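Pathogenicity island protein (Staphylococcus aureus subsp. aureus, PDB 3HL6) is of unknown function but belongs to a family of putative mobile pathogenicity island proteins and is found as a dimer in the crystal. Local coordinates at residues B[4-9]-B[18-23]; B[10-15]-B[84-89]; B[33-38]-B[44-49]. All coordinates share one frame; numbering follows the deposited sequence.

Contact 1 of 3, residues B[4-9]-B[18-23]; sequences ETIVNE and LRYYTG
Two flat groups on the helix, the Y20 ring and the R19 guanidinium, meet the single carboxylate of E9. At the edge of the phenol, in its plane, lies E9 OE2, while the methyl I6 CD1 reaches the same ring obliquely. The guanidinium has Y20 OH at its edge and E9 OE1 at an oblique angle to it. Each carboxylate oxygen serves a different partner, and the carboxylate is turned about 50° from both planes. Y20 OH donates to E9 OE2 at 2.5 Å, entering on the syn side but 30° out of the carboxylate plane. E9 OE1 takes the salt bridge from R19 NH1 at 3.0 Å; as a hydrogen bond it is weak, bent to 126° at the hydrogen. An extended chain, with CG anti to the backbone N, carries the R19 head out to this meeting. Its stronger partner lies elsewhere: R19 NE forms a salt bridge with E77 of the second subunit, so the arginine links E9 to the dimer interface. I6 comes at Y20 from the opposite direction, its CD1 standing 3.3 Å from Y20 CE2. Together the contacts tie strand 4-6 and the turn after it to helix 13-30, the first strand and the helix of a beta-alpha-beta unit completed by strand 33-37, which runs parallel to strand 4-6.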
ATOM      1  N   GLU B   4     -12.820 -12.887 -14.853  1.00 74.82           N
ATOM      2  CA  GLU B   4     -12.485 -11.505 -15.198  1.00 74.62           C
ATOM      3  C   GLU B   4     -10.963 -11.328 -15.185  1.00 73.35           C
ATOM      4  O   GLU B   4     -10.285 -11.707 -14.227  1.00 73.22           O
ATOM      5  CB  GLU B   4     -13.160 -10.498 -14.243  1.00 75.39           C
ATOM      6  CG  GLU B   4     -14.721 -10.659 -14.150  1.00 78.65           C
ATOM      7  CD  GLU B   4     -15.350  -9.629 -13.198  1.00 83.15           C
ATOM      8  OE1 GLU B   4     -14.617  -9.049 -12.337  1.00 85.22           O
ATOM      9  OE2 GLU B   4     -16.585  -9.402 -13.308  1.00 84.00           O
ATOM     10  N   THR B   5     -10.434 -10.793 -16.278  1.00 71.78           N
ATOM     11  CA  THR B   5      -9.134 -10.164 -16.263  1.00 70.47           C
ATOM     12  C   THR B   5      -9.360  -8.704 -15.955  1.00 69.36           C
ATOM     13  O   THR B   5     -10.132  -8.052 -16.630  1.00 69.29           O
ATOM     14  CB  THR B   5      -8.432 -10.287 -17.611  1.00 70.44           C
ATOM     15  OG1 THR B   5      -8.218 -11.672 -17.913  1.00 71.57           O
ATOM     16  CG2 THR B   5      -7.082  -9.578 -17.574  1.00 70.96           C
ATOM     17  N   ILE B   6      -8.720  -8.182 -14.916  1.00 67.99           N
ATOM     18  CA  ILE B   6      -8.902  -6.785 -14.628  1.00 66.13           C
ATOM     19  C   ILE B   6      -7.645  -6.012 -14.977  1.00 65.29           C
ATOM     20  O   ILE B   6      -6.561  -6.589 -15.071  1.00 65.05           O
ATOM     21  CB  ILE B   6      -9.390  -6.540 -13.180  1.00 66.27           C
ATOM     22  CG1 ILE B   6      -8.245  -6.140 -12.275  1.00 65.15           C
ATOM     23  CG2 ILE B   6     -10.171  -7.719 -12.641  1.00 66.05           C
ATOM     24  CD1 ILE B   6      -8.283  -4.664 -12.012  1.00 65.54           C
ATOM     25  N   VAL B   7      -7.812  -4.718 -15.228  1.00 64.09           N
ATOM     26  CA  VAL B   7      -6.736  -3.855 -15.723  1.00 63.28           C
ATOM     27  C   VAL B   7      -6.038  -3.117 -14.572  1.00 62.29           C
ATOM     28  O   VAL B   7      -6.694  -2.651 -13.636  1.00 62.60           O
ATOM     29  CB  VAL B   7      -7.287  -2.802 -16.742  1.00 63.29           C
ATOM     30  CG1 VAL B   7      -6.368  -1.600 -16.836  1.00 63.55           C
ATOM     31  CG2 VAL B   7      -7.455  -3.421 -18.114  1.00 63.68           C
ATOM     32  N   ASN B   8      -4.716  -3.005 -14.663  1.00 60.61           N
ATOM     33  CA  ASN B   8      -3.893  -2.392 -13.631  1.00 59.05           C
ATOM     34  C   ASN B   8      -4.180  -0.924 -13.375  1.00 57.41           C
ATOM     35  O   ASN B   8      -4.167  -0.114 -14.291  1.00 57.68           O
ATOM     36  CB  ASN B   8      -2.426  -2.541 -14.019  1.00 60.20           C
ATOM     37  CG  ASN B   8      -1.743  -3.660 -13.271  1.00 62.10           C
ATOM     38  OD1 ASN B   8      -1.447  -3.525 -12.075  1.00 65.17           O
ATOM     39  ND2 ASN B   8      -1.513  -4.783 -13.953  1.00 61.98           N
ATOM     40  N   GLU B   9      -4.421  -0.572 -12.119  1.00 55.19           N
ATOM     41  CA  GLU B   9      -4.691   0.823 -11.759  1.00 53.01           C
ATOM     42  C   GLU B   9      -3.558   1.509 -10.970  1.00 51.12           C
ATOM     43  O   GLU B   9      -3.686   2.675 -10.600  1.00 50.52           O
ATOM     44  CB  GLU B   9      -6.029   0.961 -11.012  1.00 52.89           C
ATOM     45  CG  GLU B   9      -7.126   0.092 -11.574  1.00 53.43           C
ATOM     46  CD  GLU B   9      -8.252  -0.161 -10.583  1.00 56.92           C
ATOM     47  OE1 GLU B   9      -8.074   0.075  -9.351  1.00 56.59           O
ATOM     48  OE2 GLU B   9      -9.324  -0.618 -11.052  1.00 58.06           O
ATOM     49  N   LEU B  18      -4.311  -4.936  -3.549  1.00 42.55           N
ATOM     50  CA  LEU B  18      -4.766  -4.460  -2.241  1.00 44.17           C
ATOM     51  C   LEU B  18      -6.125  -3.800  -2.399  1.00 44.91           C
ATOM     52  O   LEU B  18      -7.021  -3.991  -1.589  1.00 44.72           O
ATOM     53  CB  LEU B  18      -3.740  -3.479  -1.602  1.00 45.05           C
ATOM     54  CG  LEU B  18      -3.916  -3.042  -0.127  1.00 44.89           C
ATOM     55  CD1 LEU B  18      -3.927  -4.256   0.756  1.00 42.84           C
ATOM     56  CD2 LEU B  18      -2.822  -2.047   0.379  1.00 44.32           C
ATOM     57  N   ARG B  19      -6.296  -3.042  -3.473  1.00 46.26           N
ATOM     58  CA  ARG B  19      -7.556  -2.335  -3.679  1.00 47.22           C
ATOM     59  C   ARG B  19      -8.737  -3.269  -3.967  1.00 47.74           C
ATOM     60  O   ARG B  19      -9.874  -3.037  -3.540  1.00 47.64           O
ATOM     61  CB  ARG B  19      -7.449  -1.333  -4.825  1.00 47.49           C
ATOM     62  CG  ARG B  19      -8.704  -0.518  -4.909  1.00 47.91           C
ATOM     63  CD  ARG B  19      -8.786   0.329  -6.104  1.00 51.56           C
ATOM     64  NE  ARG B  19     -10.110   0.940  -6.151  1.00 56.18           N
ATOM     65  CZ  ARG B  19     -11.042   0.672  -7.064  1.00 55.55           C
ATOM     66  NH1 ARG B  19     -10.796  -0.195  -8.045  1.00 56.61           N
ATOM     67  NH2 ARG B  19     -12.215   1.284  -6.993  1.00 52.00           N
ATOM     68  N   TYR B  20      -8.489  -4.317  -4.727  1.00 48.46           N
ATOM     69  CA  TYR B  20      -9.590  -5.209  -5.019  1.00 48.90           C
ATOM     70  C   TYR B  20      -9.831  -6.064  -3.802  1.00 48.35           C
ATOM     71  O   TYR B  20     -10.956  -6.400  -3.513  1.00 48.45           O
ATOM     72  CB  TYR B  20      -9.364  -5.985  -6.338  1.00 49.06           C
ATOM     73  CG  TYR B  20      -9.760  -5.097  -7.511  1.00 51.73           C
ATOM     74  CD1 TYR B  20     -11.064  -5.101  -8.004  1.00 53.38           C
ATOM     75  CD2 TYR B  20      -8.857  -4.193  -8.070  1.00 54.54           C
ATOM     76  CE1 TYR B  20     -11.454  -4.258  -9.045  1.00 54.27           C
ATOM     77  CE2 TYR B  20      -9.233  -3.337  -9.120  1.00 55.13           C
ATOM     78  CZ  TYR B  20     -10.543  -3.373  -9.598  1.00 56.03           C
ATOM     79  OH  TYR B  20     -10.950  -2.534 -10.635  1.00 55.96           O
ATOM     80  N   TYR B  21      -8.777  -6.372  -3.055  1.00 48.08           N
ATOM     81  CA  TYR B  21      -8.938  -7.247  -1.914  1.00 48.04           C
ATOM     82  C   TYR B  21      -9.906  -6.654  -0.910  1.00 48.63           C
ATOM     83  O   TYR B  21     -10.835  -7.307  -0.451  1.00 48.33           O
ATOM     84  CB  TYR B  21      -7.606  -7.538  -1.229  1.00 47.55           C
ATOM     85  CG  TYR B  21      -7.798  -8.322   0.039  1.00 46.50           C
ATOM     86  CD1 TYR B  21      -7.474  -7.772   1.274  1.00 46.11           C
ATOM     87  CD2 TYR B  21      -8.336  -9.591   0.016  1.00 45.18           C
ATOM     88  CE1 TYR B  21      -7.646  -8.461   2.425  1.00 43.44           C
ATOM     89  CE2 TYR B  21      -8.521 -10.291   1.169  1.00 45.96           C
ATOM     90  CZ  TYR B  21      -8.161  -9.704   2.382  1.00 46.17           C
ATOM     91  OH  TYR B  21      -8.342 -10.370   3.563  1.00 48.92           O
ATOM     92  N   THR B  22      -9.700  -5.398  -0.570  1.00 49.52           N
ATOM     93  CA  THR B  22     -10.652  -4.738   0.271  1.00 50.66           C
ATOM     94  C   THR B  22     -11.968  -4.582  -0.473  1.00 51.61           C
ATOM     95  O   THR B  22     -13.030  -4.859   0.062  1.00 52.63           O
ATOM     96  CB  THR B  22     -10.127  -3.379   0.683  1.00 50.96           C
ATOM     97  OG1 THR B  22     -10.017  -2.565  -0.494  1.00 53.03           O
ATOM     98  CG2 THR B  22      -8.767  -3.531   1.345  1.00 47.49           C
ATOM     99  N   GLY B  23     -11.907  -4.154  -1.719  1.00 52.73           N
ATOM    100  CA  GLY B  23     -13.109  -4.093  -2.540  1.00 54.54           C
ATOM    101  C   GLY B  23     -14.017  -5.315  -2.437  1.00 55.50           C
ATOM    102  O   GLY B  23     -15.220  -5.176  -2.252  1.00 55.19           O
TER

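Contact 2 of 3, residues B[10-15]-B[84-89]; sequences FETRAG and EGHYVG
E11 holds its CG opposite the backbone N (chi1 173°) and stays extended beyond it, so the carboxylate is carried across to helix 77-88, where H86 swings its ring out with chi1 158°; Y87 sets CG anti to its carbonyl carbon (chi1 -70°), and its hydroxyl end reaches the same carboxylate. The result is a histidine-carboxylate hydrogen bond with a tyrosine beside it, set next to the N-terminus of helix 13-30. H86 NE2 donates to E11 OE2 over 3.3 Å. The acceptor lies close to the imidazole plane, but the donor approaches from above the carboxylate plane, and the two flat groups stand nearly perpendicular. The ring's other nitrogen, ND1, is hydrogen-bonded to G165 O, so both ends of the imidazole are held and its rotation is fixed. Y87 OH is placed to donate to E11 OE1, 2.6 Å away, though the hydroxyl is crowded in the model and its position is less certain. Within the helix, H86 CD2 sits 3.5 Å above the plane of the Y87 ring, over its centre. On the imidazole itself, T12 CG2 covers one face as a CH-pi contact, 3.7 Å from the ring centroid. The second subunit closes in from beyond: its Y87 meets this Y87 ring to ring, and E84 of this chain hydrogen-bonds T12 OG1 of the second subunit. Within this chain T12 is the N-cap of helix 13-30: its OG1 accepts from G15 N at 2.9 Å.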
ATOM      1  N   PHE B  10      -2.452   0.806 -10.740  1.00 48.58           N
ATOM      2  CA  PHE B  10      -1.352   1.413 -10.022  1.00 47.29           C
ATOM      3  C   PHE B  10      -0.057   1.004 -10.631  1.00 46.58           C
ATOM      4  O   PHE B  10      -0.001   0.111 -11.445  1.00 46.51           O
ATOM      5  CB  PHE B  10      -1.332   0.989  -8.540  1.00 47.27           C
ATOM      6  CG  PHE B  10      -2.615   1.241  -7.825  1.00 45.07           C
ATOM      7  CD1 PHE B  10      -2.818   2.417  -7.154  1.00 43.68           C
ATOM      8  CD2 PHE B  10      -3.615   0.306  -7.826  1.00 45.25           C
ATOM      9  CE1 PHE B  10      -3.991   2.654  -6.490  1.00 43.82           C
ATOM     10  CE2 PHE B  10      -4.807   0.543  -7.162  1.00 46.31           C
ATOM     11  CZ  PHE B  10      -4.986   1.709  -6.485  1.00 44.93           C
ATOM     12  N   GLU B  11       1.001   1.654 -10.200  1.00 46.01           N
ATOM     13  CA  GLU B  11       2.307   1.284 -10.645  1.00 45.75           C
ATOM     14  C   GLU B  11       2.693  -0.129 -10.203  1.00 45.56           C
ATOM     15  O   GLU B  11       3.516  -0.780 -10.851  1.00 45.58           O
ATOM     16  CB  GLU B  11       3.295   2.315 -10.131  1.00 45.88           C
ATOM     17  CG  GLU B  11       4.721   1.963 -10.391  1.00 48.16           C
ATOM     18  CD  GLU B  11       5.674   3.113 -10.051  1.00 51.57           C
ATOM     19  OE1 GLU B  11       5.195   4.251  -9.771  1.00 48.88           O
ATOM     20  OE2 GLU B  11       6.910   2.855 -10.079  1.00 53.43           O
ATOM     21  N   THR B  12       2.119  -0.619  -9.095  1.00 45.14           N
ATOM     22  CA  THR B  12       2.397  -2.007  -8.676  1.00 44.35           C
ATOM     23  C   THR B  12       1.155  -2.875  -8.738  1.00 43.18           C
ATOM     24  O   THR B  12       0.051  -2.416  -8.444  1.00 43.59           O
ATOM     25  CB  THR B  12       2.993  -2.121  -7.226  1.00 44.41           C
ATOM     26  OG1 THR B  12       1.972  -1.835  -6.254  1.00 44.62           O
ATOM     27  CG2 THR B  12       4.178  -1.201  -7.035  1.00 44.48           C
ATOM     28  N   ARG B  13       1.351  -4.138  -9.089  1.00 42.09           N
ATOM     29  CA  ARG B  13       0.297  -5.130  -8.960  1.00 41.29           C
ATOM     30  C   ARG B  13      -0.155  -5.276  -7.514  1.00 40.64           C
ATOM     31  O   ARG B  13      -1.346  -5.511  -7.260  1.00 40.39           O
ATOM     32  CB  ARG B  13       0.770  -6.484  -9.465  1.00 41.63           C
ATOM     33  CG  ARG B  13       0.568  -6.750 -10.968  1.00 41.16           C
ATOM     34  CD  ARG B  13       1.418  -7.972 -11.328  1.00 43.42           C
ATOM     35  NE  ARG B  13       2.759  -7.500 -11.643  1.00 47.44           N
ATOM     36  CZ  ARG B  13       3.882  -8.025 -11.188  1.00 49.49           C
ATOM     37  NH1 ARG B  13       5.049  -7.494 -11.536  1.00 52.01           N
ATOM     38  NH2 ARG B  13       3.848  -9.083 -10.407  1.00 53.33           N
ATOM     39  N   ALA B  14       0.793  -5.160  -6.575  1.00 39.27           N
ATOM     40  CA  ALA B  14       0.479  -5.291  -5.145  1.00 37.72           C
ATOM     41  C   ALA B  14      -0.596  -4.290  -4.790  1.00 37.03           C
ATOM     42  O   ALA B  14      -1.577  -4.658  -4.172  1.00 36.92           O
ATOM     43  CB  ALA B  14       1.734  -5.124  -4.255  1.00 36.86           C
ATOM     44  N   GLY B  15      -0.447  -3.044  -5.245  1.00 37.03           N
ATOM     45  CA  GLY B  15      -1.497  -2.028  -5.094  1.00 36.87           C
ATOM     46  C   GLY B  15      -2.883  -2.312  -5.695  1.00 37.60           C
ATOM     47  O   GLY B  15      -3.894  -2.072  -5.043  1.00 37.45           O
ATOM     48  N   GLU B  84       5.870  -0.658  -0.769  1.00 43.26           N
ATOM     49  CA  GLU B  84       7.077   0.015  -0.304  1.00 43.40           C
ATOM     50  C   GLU B  84       8.359  -0.635  -0.857  1.00 43.04           C
ATOM     51  O   GLU B  84       9.266   0.038  -1.350  1.00 42.71           O
ATOM     52  CB  GLU B  84       7.059   0.080   1.234  1.00 43.96           C
ATOM     53  CG  GLU B  84       5.738   0.709   1.772  1.00 44.30           C
ATOM     54  CD  GLU B  84       5.904   1.406   3.132  1.00 45.46           C
ATOM     55  OE1 GLU B  84       6.802   0.996   3.893  1.00 42.58           O
ATOM     56  OE2 GLU B  84       5.146   2.370   3.432  1.00 44.58           O
ATOM     57  N   GLY B  85       8.427  -1.948  -0.806  1.00 43.19           N
ATOM     58  CA  GLY B  85       9.637  -2.622  -1.208  1.00 44.13           C
ATOM     59  C   GLY B  85       9.948  -2.388  -2.670  1.00 45.34           C
ATOM     60  O   GLY B  85      11.111  -2.323  -3.066  1.00 45.44           O
ATOM     61  N   HIS B  86       8.905  -2.261  -3.477  1.00 46.59           N
ATOM     62  CA  HIS B  86       9.074  -2.075  -4.914  1.00 47.56           C
ATOM     63  C   HIS B  86       9.828  -0.785  -5.199  1.00 47.93           C
ATOM     64  O   HIS B  86      10.479  -0.670  -6.234  1.00 48.18           O
ATOM     65  CB  HIS B  86       7.705  -2.062  -5.619  1.00 47.44           C
ATOM     66  CG  HIS B  86       7.712  -1.377  -6.944  1.00 47.71           C
ATOM     67  ND1 HIS B  86       7.810  -2.069  -8.141  1.00 49.46           N
ATOM     68  CD2 HIS B  86       7.641  -0.066  -7.271  1.00 46.66           C
ATOM     69  CE1 HIS B  86       7.792  -1.211  -9.146  1.00 45.57           C
ATOM     70  NE2 HIS B  86       7.693   0.009  -8.646  1.00 47.36           N
ATOM     71  N   TYR B  87       9.724   0.189  -4.294  1.00 48.37           N
ATOM     72  CA  TYR B  87      10.365   1.496  -4.498  1.00 48.73           C
ATOM     73  C   TYR B  87      11.721   1.558  -3.826  1.00 49.32           C
ATOM     74  O   TYR B  87      12.651   2.127  -4.356  1.00 49.56           O
ATOM     75  CB  TYR B  87       9.475   2.659  -4.018  1.00 48.23           C
ATOM     76  CG  TYR B  87       8.264   2.873  -4.898  1.00 48.84           C
ATOM     77  CD1 TYR B  87       8.392   3.479  -6.171  1.00 48.45           C
ATOM     78  CD2 TYR B  87       6.994   2.439  -4.488  1.00 47.48           C
ATOM     79  CE1 TYR B  87       7.290   3.646  -7.000  1.00 46.42           C
ATOM     80  CE2 TYR B  87       5.879   2.607  -5.303  1.00 47.09           C
ATOM     81  CZ  TYR B  87       6.034   3.206  -6.564  1.00 47.32           C
ATOM     82  OH  TYR B  87       4.939   3.373  -7.368  1.00 43.23           O
ATOM     83  N   VAL B  88      11.838   0.987  -2.637  1.00 50.32           N
ATOM     84  CA  VAL B  88      13.061   1.155  -1.896  1.00 50.85           C
ATOM     85  C   VAL B  88      13.634  -0.158  -1.399  1.00 52.02           C
ATOM     86  O   VAL B  88      14.467  -0.149  -0.523  1.00 52.92           O
ATOM     87  CB  VAL B  88      12.862   2.081  -0.674  1.00 50.86           C
ATOM     88  CG1 VAL B  88      12.590   3.502  -1.125  1.00 49.71           C
ATOM     89  CG2 VAL B  88      11.755   1.535   0.242  1.00 49.72           C
ATOM     90  N   GLY B  89      13.195  -1.286  -1.935  1.00 53.45           N
ATOM     91  CA  GLY B  89      13.712  -2.567  -1.484  1.00 55.66           C
ATOM     92  C   GLY B  89      13.694  -2.740   0.032  1.00 57.51           C
ATOM     93  O   GLY B  89      12.805  -2.250   0.704  1.00 57.78           O
TER

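Contact 3 of 3, residues B[33-38]-B[44-49]; sequences CCFKLY and MVYVMM
At the centre, the CB of Y46 sits over one face of the F35 ring, a CH-pi contact 3.8 Å from the centroid. The two rings are only 19° from parallel but so far slid apart, centroids 5.3 Å, that they barely overlap. F35 gets there by tucking CG between its backbone N and carbonyl carbon (chi1 61°), which folds the ring back toward the neighbouring strand. M48 CG touches the edge of the F35 ring, and L37 CD2 packs against Y46 CE1, the two side chains crossing at about a right angle. L17 of helix 13-30 packs on both F35 and Y46. The other face of the sheet carries a lighter pairing, C34 SG with V47 CG2 at 4.0 Å. Between the faces, C33 with M48 and F35 with Y46 are hydrogen-bonded antiparallel pairs; F35 N to Y46 O and Y46 N to F35 O both measure 2.9 Å. At the polar edge, Y46 OH is hydrogen-bonded to D40 OD2 in the turn of the hairpin, which also accepts from M44 N. Y46 thus has an apolar flank in the core and a polar tip that fastens the turn, so one side chain couples the hairpin's packing to its connection.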
ATOM      1  N   CYS B  33     -14.649 -14.944  -5.675  1.00 71.65           N
ATOM      2  CA  CYS B  33     -14.328 -14.207  -6.888  1.00 71.04           C
ATOM      3  C   CYS B  33     -13.002 -14.704  -7.385  1.00 69.83           C
ATOM      4  O   CYS B  33     -12.228 -15.303  -6.648  1.00 70.37           O
ATOM      5  CB  CYS B  33     -14.219 -12.710  -6.612  1.00 70.93           C
ATOM      6  SG  CYS B  33     -15.449 -12.130  -5.433  1.00 74.75           S
ATOM      7  N   CYS B  34     -12.734 -14.450  -8.646  1.00 68.13           N
ATOM      8  CA  CYS B  34     -11.657 -15.127  -9.303  1.00 66.48           C
ATOM      9  C   CYS B  34     -11.217 -14.286 -10.495  1.00 65.19           C
ATOM     10  O   CYS B  34     -12.030 -13.895 -11.338  1.00 64.97           O
ATOM     11  CB  CYS B  34     -12.125 -16.507  -9.734  1.00 66.23           C
ATOM     12  SG  CYS B  34     -10.844 -17.445 -10.504  1.00 68.23           S
ATOM     13  N   PHE B  35      -9.934 -13.961 -10.554  1.00 63.55           N
ATOM     14  CA  PHE B  35      -9.509 -13.048 -11.596  1.00 62.03           C
ATOM     15  C   PHE B  35      -8.066 -13.210 -12.025  1.00 61.12           C
ATOM     16  O   PHE B  35      -7.327 -13.999 -11.464  1.00 60.66           O
ATOM     17  CB  PHE B  35      -9.843 -11.596 -11.226  1.00 61.72           C
ATOM     18  CG  PHE B  35      -9.174 -11.115  -9.987  1.00 59.56           C
ATOM     19  CD1 PHE B  35      -9.735 -11.349  -8.744  1.00 58.99           C
ATOM     20  CD2 PHE B  35      -7.983 -10.428 -10.058  1.00 56.79           C
ATOM     21  CE1 PHE B  35      -9.122 -10.890  -7.593  1.00 58.27           C
ATOM     22  CE2 PHE B  35      -7.371  -9.971  -8.908  1.00 57.16           C
ATOM     23  CZ  PHE B  35      -7.947 -10.197  -7.678  1.00 56.48           C
ATOM     24  N   LYS B  36      -7.710 -12.478 -13.070  1.00 60.78           N
ATOM     25  CA  LYS B  36      -6.336 -12.322 -13.500  1.00 60.93           C
ATOM     26  C   LYS B  36      -6.077 -10.832 -13.642  1.00 60.83           C
ATOM     27  O   LYS B  36      -7.014 -10.041 -13.800  1.00 60.15           O
ATOM     28  CB  LYS B  36      -6.096 -13.040 -14.828  1.00 60.58           C
ATOM     29  CG  LYS B  36      -6.789 -14.388 -14.898  1.00 62.42           C
ATOM     30  CD  LYS B  36      -5.978 -15.434 -15.678  1.00 66.52           C
ATOM     31  CE  LYS B  36      -5.862 -15.068 -17.175  1.00 68.83           C
ATOM     32  NZ  LYS B  36      -5.630 -16.266 -18.037  1.00 69.14           N
ATOM     33  N   LEU B  37      -4.803 -10.456 -13.551  1.00 61.16           N
ATOM     34  CA  LEU B  37      -4.349  -9.134 -13.975  1.00 61.37           C
ATOM     35  C   LEU B  37      -3.883  -9.127 -15.421  1.00 61.86           C
ATOM     36  O   LEU B  37      -3.209 -10.052 -15.893  1.00 61.95           O
ATOM     37  CB  LEU B  37      -3.213  -8.633 -13.081  1.00 61.29           C
ATOM     38  CG  LEU B  37      -3.686  -7.992 -11.790  1.00 59.61           C
ATOM     39  CD1 LEU B  37      -4.701  -6.956 -12.097  1.00 59.68           C
ATOM     40  CD2 LEU B  37      -4.358  -9.046 -10.986  1.00 63.38           C
ATOM     41  N   TYR B  38      -4.208  -8.061 -16.129  1.00 62.28           N
ATOM     42  CA  TYR B  38      -3.743  -7.968 -17.484  1.00 62.35           C
ATOM     43  C   TYR B  38      -2.227  -7.779 -17.604  1.00 61.73           C
ATOM     44  O   TYR B  38      -1.658  -6.859 -17.039  1.00 61.71           O
ATOM     45  CB  TYR B  38      -4.525  -6.925 -18.272  1.00 63.01           C
ATOM     46  CG  TYR B  38      -4.351  -7.188 -19.735  1.00 65.55           C
ATOM     47  CD1 TYR B  38      -4.963  -8.291 -20.340  1.00 68.12           C
ATOM     48  CD2 TYR B  38      -3.514  -6.383 -20.504  1.00 68.08           C
ATOM     49  CE1 TYR B  38      -4.769  -8.563 -21.695  1.00 69.80           C
ATOM     50  CE2 TYR B  38      -3.317  -6.637 -21.850  1.00 70.23           C
ATOM     51  CZ  TYR B  38      -3.942  -7.729 -22.436  1.00 70.61           C
ATOM     52  OH  TYR B  38      -3.729  -7.965 -23.770  1.00 73.84           O
ATOM     53  N   MET B  44      -0.543 -14.958 -12.713  1.00 51.24           N
ATOM     54  CA  MET B  44      -1.129 -15.618 -11.566  1.00 51.36           C
ATOM     55  C   MET B  44      -2.622 -15.698 -11.761  1.00 51.73           C
ATOM     56  O   MET B  44      -3.219 -14.822 -12.394  1.00 52.14           O
ATOM     57  CB  MET B  44      -0.802 -14.861 -10.275  1.00 51.02           C
ATOM     58  CG  MET B  44       0.652 -14.967  -9.851  1.00 49.98           C
ATOM     59  SD  MET B  44       1.029 -13.734  -8.587  1.00 49.95           S
ATOM     60  CE  MET B  44       2.769 -14.008  -8.267  1.00 48.92           C
ATOM     61  N   VAL B  45      -3.224 -16.746 -11.213  1.00 51.78           N
ATOM     62  CA  VAL B  45      -4.666 -16.787 -11.017  1.00 51.71           C
ATOM     63  C   VAL B  45      -4.996 -16.402  -9.568  1.00 52.01           C
ATOM     64  O   VAL B  45      -4.485 -17.006  -8.618  1.00 51.15           O
ATOM     65  CB  VAL B  45      -5.196 -18.209 -11.348  1.00 52.09           C
ATOM     66  CG1 VAL B  45      -6.686 -18.357 -11.004  1.00 51.15           C
ATOM     67  CG2 VAL B  45      -4.930 -18.533 -12.812  1.00 51.64           C
ATOM     68  N   TYR B  46      -5.838 -15.389  -9.393  1.00 52.52           N
ATOM     69  CA  TYR B  46      -6.145 -14.902  -8.036  1.00 53.24           C
ATOM     70  C   TYR B  46      -7.544 -15.284  -7.616  1.00 54.28           C
ATOM     71  O   TYR B  46      -8.489 -15.133  -8.376  1.00 55.20           O
ATOM     72  CB  TYR B  46      -6.017 -13.376  -7.938  1.00 52.41           C
ATOM     73  CG  TYR B  46      -4.708 -12.834  -8.452  1.00 51.37           C
ATOM     74  CD1 TYR B  46      -4.554 -12.510  -9.803  1.00 49.91           C
ATOM     75  CD2 TYR B  46      -3.616 -12.645  -7.594  1.00 48.70           C
ATOM     76  CE1 TYR B  46      -3.361 -12.009 -10.280  1.00 49.17           C
ATOM     77  CE2 TYR B  46      -2.410 -12.136  -8.070  1.00 48.17           C
ATOM     78  CZ  TYR B  46      -2.292 -11.829  -9.418  1.00 49.68           C
ATOM     79  OH  TYR B  46      -1.109 -11.324  -9.920  1.00 51.45           O
ATOM     80  N   VAL B  47      -7.684 -15.750  -6.383  1.00 55.22           N
ATOM     81  CA  VAL B  47      -8.970 -16.141  -5.874  1.00 55.38           C
ATOM     82  C   VAL B  47      -9.226 -15.436  -4.551  1.00 56.47           C
ATOM     83  O   VAL B  47      -8.365 -15.420  -3.663  1.00 56.69           O
ATOM     84  CB  VAL B  47      -9.040 -17.662  -5.699  1.00 55.16           C
ATOM     85  CG1 VAL B  47     -10.230 -18.040  -4.848  1.00 54.83           C
ATOM     86  CG2 VAL B  47      -9.104 -18.359  -7.074  1.00 55.13           C
ATOM     87  N   MET B  48     -10.409 -14.838  -4.435  1.00 57.42           N
ATOM     88  CA  MET B  48     -10.889 -14.286  -3.181  1.00 58.11           C
ATOM     89  C   MET B  48     -11.910 -15.234  -2.640  1.00 58.56           C
ATOM     90  O   MET B  48     -12.983 -15.352  -3.185  1.00 59.40           O
ATOM     91  CB  MET B  48     -11.589 -12.959  -3.421  1.00 58.05           C
ATOM     92  CG  MET B  48     -10.689 -11.829  -3.788  1.00 59.17           C
ATOM     93  SD  MET B  48     -10.185 -10.944  -2.303  1.00 63.54           S
ATOM     94  CE  MET B  48     -11.655 -11.013  -1.279  1.00 61.15           C
ATOM     95  N   MET B  49     -11.612 -15.898  -1.548  1.00 58.94           N
ATOM     96  CA  MET B  49     -12.594 -16.781  -0.987  1.00 59.00           C
ATOM     97  C   MET B  49     -12.613 -16.606   0.525  1.00 58.83           C
ATOM     98  O   MET B  49     -11.594 -16.722   1.184  1.00 58.76           O
ATOM     99  CB  MET B  49     -12.255 -18.209  -1.377  1.00 59.27           C
ATOM    100  CG  MET B  49     -13.243 -19.245  -0.908  1.00 61.40           C
ATOM    101  SD  MET B  49     -12.891 -20.820  -1.703  1.00 64.13           S
ATOM    102  CE  MET B  49     -12.551 -20.298  -3.383  1.00 66.08           C
TER

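In the fold
Helix 13-30 is the common element: contacts 1 and 2 both use it, with centres 15 Å apart, touching where R19 CB packs on F10 CE2 at 4.0 Å. Both also reach the second subunit, whereas contact 3 stays within its own chain. Contacts 1 and 3 lie closer, centres about 9 Å apart, because strands 4-6 and 33-37 are neighbours in the sheet; I6 N to K36 O at 2.8 Å probably joins them by a hydrogen bond, and Y21 from the helix packs on M48. Contacts 2 and 3 have centres about 19 Å apart and nearest atoms about 4 Å apart, without touching. The helix's sheet side thus meets the hairpin, its beginning helix 77-88.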